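Local coordinates for Cry23AA1 (Bacillus thuringiensis, PDB 4RHZ), which probably acts as the aerolysin-type, pore-forming partner of Cry37Aa1 in a binary crystal toxin, and binds zinc, at residues T56-N61 with Y147-Y152; V67-S72 with V140-K145. All blocks are in the same frame, centred on the assembly; numbering follows the deposited sequence. Where two conformers were deposited one is given.

Contacts 1 and 2 are both antiparallel strand pairs, near the same end of this elongated molecule and about 9 Å apart between centres. They lie face to face, strand 50-61 of contact 1 leading into strand 67-90 of contact 2, and strand 126-142 into strand 146-179. Each is partly buried: V59, V148 and A150 of contact 1 point to the same interior as S69, V140 and I142 of contact 2. Their outward faces differ, because contact 1 carries an arginine stacked on a tyrosine and paired with an aspartate, whereas contact 2 has a side-by-side approach of glutamate and threonine, without a hydrogen bond. Two side chains of contact 1, K57 and N61, cross over to hydrogen-bond backbone carbonyls of contact 2.

Contact 1 (T56-N61 with Y147-Y152); sequences TKRVDN and YVEAAY
A150 O takes one hydrogen bond from the opposite strand, 2.7 Å from K57 N, nearly straight at 168° and in the carbonyl plane, with a weaker CA-H...O contact from T56 CA at 3.1 Å. The return bond, A150 N to K57 O, is equally short at 2.7 Å. At the next hydrogen-bonded pair, two residues along, V59 and V148 repeat the exchange, but V148 N approaches V59 O from above the carbonyl plane. This is the regular antiparallel pairing of strands 50-61 and 146-179, part of the long, twisted sheet of the aerolysin-type fold, with Y147, E149 and A151 hydrogen-bonded through their backbones to strand 211-235 on the other edge. On the face carrying T56, R58 and D60, R58 puts CG anti to its backbone N (chi1 -178°) and runs extended to NE, laying its guanidinium flat over one face of the Y147 ring. The planes are 7° apart and CZ lies 3.8 Å from the ring centroid, a cation-pi stack. D60 fixes the rotation of that group side-on: R58 NE meets D60 OD1 at 2.6 Å and R58 NH2 meets D60 OD2 at 2.8 Å, both on syn lone pairs. D60 OD1 also rests against Y147 CB. Further along, T56 CG2 touches A151 CB at 3.5 Å. On the reverse face K57 stretches away from this pair to hydrogen-bond S72 O through NZ.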
loop_
_atom_site.group_PDB
_atom_site.type_symbol
_atom_site.label_atom_id
_atom_site.label_comp_id
_atom_site.label_asym_id
_atom_site.label_seq_id
_atom_site.Cartn_x
_atom_site.Cartn_y
_atom_site.Cartn_z
ATOM N N THR A 56 19.427 14.880 0.479
ATOM C CA THR A 56 19.186 16.273 0.546
ATOM C C THR A 56 20.338 17.029 -0.120
ATOM O O THR A 56 21.513 16.581 -0.152
ATOM C CB THR A 56 19.023 16.743 2.010
ATOM O OG1 THR A 56 20.271 16.501 2.634
ATOM C CG2 THR A 56 18.019 15.916 2.767
ATOM N N LYS A 57 19.978 18.191 -0.638
ATOM C CA LYS A 57 20.961 19.075 -1.220
ATOM C C LYS A 57 20.891 20.380 -0.432
ATOM O O LYS A 57 19.799 20.977 -0.285
ATOM C CB LYS A 57 20.637 19.269 -2.703
ATOM C CG LYS A 57 21.092 18.080 -3.517
ATOM C CD LYS A 57 21.055 18.204 -4.993
ATOM C CE LYS A 57 21.602 16.868 -5.612
ATOM N NZ LYS A 57 21.584 16.895 -7.096
ATOM N N ARG A 58 22.042 20.749 0.132
ATOM C CA ARG A 58 22.154 21.935 0.919
ATOM C C ARG A 58 22.939 23.027 0.097
ATOM O O ARG A 58 24.011 22.737 -0.530
ATOM C CB ARG A 58 22.891 21.618 2.229
ATOM C CG ARG A 58 23.005 22.823 3.155
ATOM C CD ARG A 58 23.847 22.592 4.479
ATOM N NE ARG A 58 24.280 23.867 5.065
ATOM C CZ ARG A 58 24.465 24.127 6.376
ATOM N NH1 ARG A 58 24.194 23.186 7.300
ATOM N NH2 ARG A 58 24.899 25.349 6.779
ATOM N N VAL A 59 22.432 24.262 0.154
ATOM C CA VAL A 59 23.070 25.413 -0.531
ATOM C C VAL A 59 23.115 26.568 0.444
ATOM O O VAL A 59 22.076 27.035 0.869
ATOM C CB VAL A 59 22.326 25.879 -1.805
ATOM C CG1 VAL A 59 23.158 26.942 -2.587
ATOM C CG2 VAL A 59 22.029 24.696 -2.770
ATOM N N ASP A 60 24.327 26.991 0.790
ATOM C CA ASP A 60 24.578 28.161 1.636
ATOM C C ASP A 60 24.813 29.440 0.763
ATOM O O ASP A 60 25.731 29.455 -0.087
ATOM C CB ASP A 60 25.794 27.894 2.513
ATOM C CG ASP A 60 25.536 26.780 3.571
ATOM O OD1 ASP A 60 24.954 25.708 3.285
ATOM O OD2 ASP A 60 25.920 26.949 4.729
ATOM N N ASN A 61 23.943 30.444 0.915
ATOM C CA ASN A 61 24.142 31.754 0.332
ATOM C C ASN A 61 24.821 32.666 1.374
ATOM O O ASN A 61 24.162 33.304 2.208
ATOM C CB ASN A 61 22.806 32.349 -0.123
ATOM C CG ASN A 61 22.974 33.803 -0.766
ATOM O OD1 ASN A 61 24.078 34.262 -0.955
ATOM N ND2 ASN A 61 21.859 34.487 -1.040
ATOM N N TYR A 147 20.822 29.505 4.413
ATOM C CA TYR A 147 20.987 28.291 3.663
ATOM C C TYR A 147 19.651 27.597 3.476
ATOM O O TYR A 147 18.641 27.883 4.159
ATOM C CB TYR A 147 22.022 27.421 4.278
ATOM C CG TYR A 147 21.653 26.810 5.603
ATOM C CD1 TYR A 147 21.149 25.482 5.677
ATOM C CD2 TYR A 147 21.866 27.517 6.798
ATOM C CE1 TYR A 147 20.851 24.881 6.893
ATOM C CE2 TYR A 147 21.573 26.953 8.010
ATOM C CZ TYR A 147 21.059 25.627 8.053
ATOM O OH TYR A 147 20.789 25.109 9.282
ATOM N N VAL A 148 19.657 26.698 2.514
ATOM C CA VAL A 148 18.494 25.966 2.144
ATOM C C VAL A 148 18.894 24.465 2.227
ATOM O O VAL A 148 20.039 24.064 1.872
ATOM C CB VAL A 148 18.049 26.521 0.792
ATOM C CG1 VAL A 148 18.097 25.585 -0.283
ATOM C CG2 VAL A 148 16.756 27.288 0.896
ATOM N N GLU A 149 17.999 23.662 2.782
ATOM C CA GLU A 149 18.117 22.204 2.670
ATOM C C GLU A 149 16.953 21.765 1.799
ATOM O O GLU A 149 15.779 21.976 2.207
ATOM C CB GLU A 149 18.009 21.530 4.042
ATOM C CG GLU A 149 19.367 21.305 4.723
ATOM C CD GLU A 149 19.294 21.048 6.235
ATOM O OE1 GLU A 149 18.198 20.777 6.758
ATOM O OE2 GLU A 149 20.335 21.143 6.921
ATOM N N ALA A 150 17.261 21.219 0.613
ATOM C CA ALA A 150 16.208 20.735 -0.272
ATOM C C ALA A 150 16.290 19.202 -0.143
ATOM O O ALA A 150 17.330 18.575 -0.504
ATOM C CB ALA A 150 16.387 21.199 -1.751
ATOM N N ALA A 151 15.261 18.629 0.465
ATOM C CA ALA A 151 15.225 17.138 0.681
ATOM C C ALA A 151 14.300 16.508 -0.382
ATOM O O ALA A 151 13.208 16.982 -0.629
ATOM C CB ALA A 151 14.740 16.814 2.121
ATOM N N TYR A 152 14.749 15.437 -1.002
ATOM C CA TYR A 152 13.926 14.722 -1.994
ATOM C C TYR A 152 13.135 13.620 -1.286
ATOM O O TYR A 152 13.713 12.753 -0.604
ATOM C CB TYR A 152 14.887 14.124 -3.052
ATOM C CG TYR A 152 14.234 13.653 -4.316
ATOM C CD1 TYR A 152 13.215 14.400 -4.910
ATOM C CD2 TYR A 152 14.706 12.519 -4.980
ATOM C CE1 TYR A 152 12.661 14.001 -6.103
ATOM C CE2 TYR A 152 14.119 12.096 -6.169
ATOM C CZ TYR A 152 13.140 12.828 -6.709
ATOM O OH TYR A 152 12.619 12.460 -7.896
#

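Contact 2 (V67-S72 with V140-K145); sequences VESTVS and VTIPPK
The end of an antiparallel strand pair in the aerolysin-type β-structure forms this contact, where strand 126-142 finishes against the start of strand 67-90. Two hydrogen-bonded pairs, V67 with I142 and S69 with V140, flank the non-hydrogen-bonded pair of E68 and T141. The bonds at S69 are the shorter ones: V140 N reaches S69 O at 2.7 Å, and S69 N reaches V140 O at 2.8 Å, nearly along the C=O axis. At the end of the pair the grip loosens, since V67 N lies 3.2 Å from I142 O and above its carbonyl plane. V140 CG1 sits in the crowded position between its backbone N and carbonyl carbon (chi1 56°), which brings it to 3.4 Å from S69 O. I142, extended beyond CG1 (chi2 169°), lays CD1 against S69 CB at 3.9 Å. On the other face E68 and T141 run side by side, E68 OE1 staying 3.6 Å from T141 OG1. Past I142 the chain leaves the pair through P143 and P144. Strand 50-61 packs across the S69 and I142 face with V59, while N61 ND2 donates a second hydrogen bond to I142 O.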
loop_
_atom_site.group_PDB
_atom_site.type_symbol
_atom_site.label_atom_id
_atom_site.label_comp_id
_atom_site.label_asym_id
_atom_site.label_seq_id
_atom_site.Cartn_x
_atom_site.Cartn_y
_atom_site.Cartn_z
ATOM N N VAL A 67 20.220 34.746 -4.295
ATOM C CA VAL A 67 20.726 33.936 -5.409
ATOM C C VAL A 67 19.612 32.987 -5.888
ATOM O O VAL A 67 18.692 32.654 -5.133
ATOM C CB VAL A 67 22.005 33.154 -5.009
ATOM C CG1 VAL A 67 22.626 32.463 -6.211
ATOM C CG2 VAL A 67 23.034 34.085 -4.396
ATOM N N GLU A 68 19.673 32.563 -7.145
ATOM C CA GLU A 68 18.758 31.555 -7.656
ATOM C C GLU A 68 19.627 30.345 -7.735
ATOM O O GLU A 68 20.796 30.449 -8.104
ATOM C CB GLU A 68 18.198 31.923 -9.028
ATOM C CG GLU A 68 17.299 33.194 -8.964
ATOM C CD GLU A 68 16.074 33.161 -9.889
ATOM O OE1 GLU A 68 14.978 33.606 -9.461
ATOM O OE2 GLU A 68 16.199 32.700 -11.049
ATOM N N SER A 69 19.077 29.198 -7.333
ATOM C CA SER A 69 19.838 27.957 -7.380
ATOM C C SER A 69 18.904 26.848 -7.874
ATOM O O SER A 69 17.746 26.710 -7.413
ATOM C CB SER A 69 20.372 27.644 -5.997
ATOM O OG SER A 69 21.437 26.726 -6.015
ATOM N N THR A 70 19.403 26.073 -8.828
ATOM C CA THR A 70 18.665 24.930 -9.314
ATOM C C THR A 70 19.045 23.649 -8.577
ATOM O O THR A 70 20.214 23.292 -8.560
ATOM C CB THR A 70 18.856 24.788 -10.827
ATOM O OG1 THR A 70 18.152 25.875 -11.435
ATOM C CG2 THR A 70 18.217 23.458 -11.363
ATOM N N VAL A 71 18.071 22.992 -7.918
ATOM C CA VAL A 71 18.381 21.650 -7.312
ATOM C C VAL A 71 17.625 20.541 -8.062
ATOM O O VAL A 71 16.419 20.656 -8.314
ATOM C CB VAL A 71 18.064 21.553 -5.786
ATOM C CG1 VAL A 71 19.055 22.392 -4.970
ATOM C CG2 VAL A 71 16.657 22.037 -5.487
ATOM N N SER A 72 18.368 19.489 -8.391
ATOM C CA SER A 72 17.942 18.434 -9.256
ATOM C C SER A 72 18.192 17.148 -8.520
ATOM O O SER A 72 19.272 16.968 -7.937
ATOM C CB SER A 72 18.855 18.342 -10.499
ATOM O OG SER A 72 18.601 19.436 -11.318
ATOM N N VAL A 140 15.270 27.482 -6.763
ATOM C CA VAL A 140 14.892 28.163 -5.545
ATOM C C VAL A 140 15.640 29.491 -5.418
ATOM O O VAL A 140 16.782 29.639 -5.869
ATOM C CB VAL A 140 15.146 27.276 -4.276
ATOM C CG1 VAL A 140 16.576 26.822 -4.213
ATOM C CG2 VAL A 140 14.828 28.075 -3.004
ATOM N N THR A 141 14.976 30.434 -4.778
ATOM C CA THR A 141 15.589 31.696 -4.430
ATOM C C THR A 141 16.044 31.628 -2.984
ATOM O O THR A 141 15.220 31.464 -2.085
ATOM C CB THR A 141 14.574 32.821 -4.595
ATOM O OG1 THR A 141 14.208 32.898 -5.972
ATOM C CG2 THR A 141 15.176 34.171 -4.153
ATOM N N ILE A 142 17.344 31.739 -2.786
ATOM C CA ILE A 142 17.898 31.733 -1.445
ATOM C C ILE A 142 18.198 33.157 -0.915
ATOM O O ILE A 142 19.167 33.783 -1.380
ATOM C CB ILE A 142 19.204 30.950 -1.410
ATOM C CG1 ILE A 142 18.980 29.578 -2.078
ATOM C CG2 ILE A 142 19.680 30.838 0.031
ATOM C CD1 ILE A 142 20.205 28.853 -2.320
ATOM N N PRO A 143 17.438 33.633 0.090
ATOM C CA PRO A 143 17.784 34.938 0.625
ATOM C C PRO A 143 19.219 35.019 1.106
ATOM O O PRO A 143 19.889 34.018 1.253
ATOM C CB PRO A 143 16.804 35.141 1.800
ATOM C CG PRO A 143 15.574 34.337 1.377
ATOM C CD PRO A 143 16.230 33.085 0.719
ATOM N N PRO A 144 19.690 36.248 1.309
ATOM C CA PRO A 144 21.073 36.529 1.672
ATOM C C PRO A 144 21.314 35.965 3.039
ATOM O O PRO A 144 20.412 36.001 3.838
ATOM C CB PRO A 144 21.127 38.073 1.754
ATOM C CG PRO A 144 19.861 38.591 1.070
ATOM C CD PRO A 144 18.848 37.470 1.151
ATOM N N LYS A 145 22.522 35.504 3.323
ATOM C CA LYS A 145 22.855 34.986 4.651
ATOM C C LYS A 145 21.868 33.855 5.074
ATOM O O LYS A 145 21.400 33.819 6.191
ATOM C CB LYS A 145 22.874 36.137 5.715
ATOM C CG LYS A 145 23.779 37.346 5.362
ATOM C CD LYS A 145 25.243 36.979 5.280
ATOM C CE LYS A 145 26.086 38.176 4.793
ATOM N NZ LYS A 145 27.529 37.712 4.713
#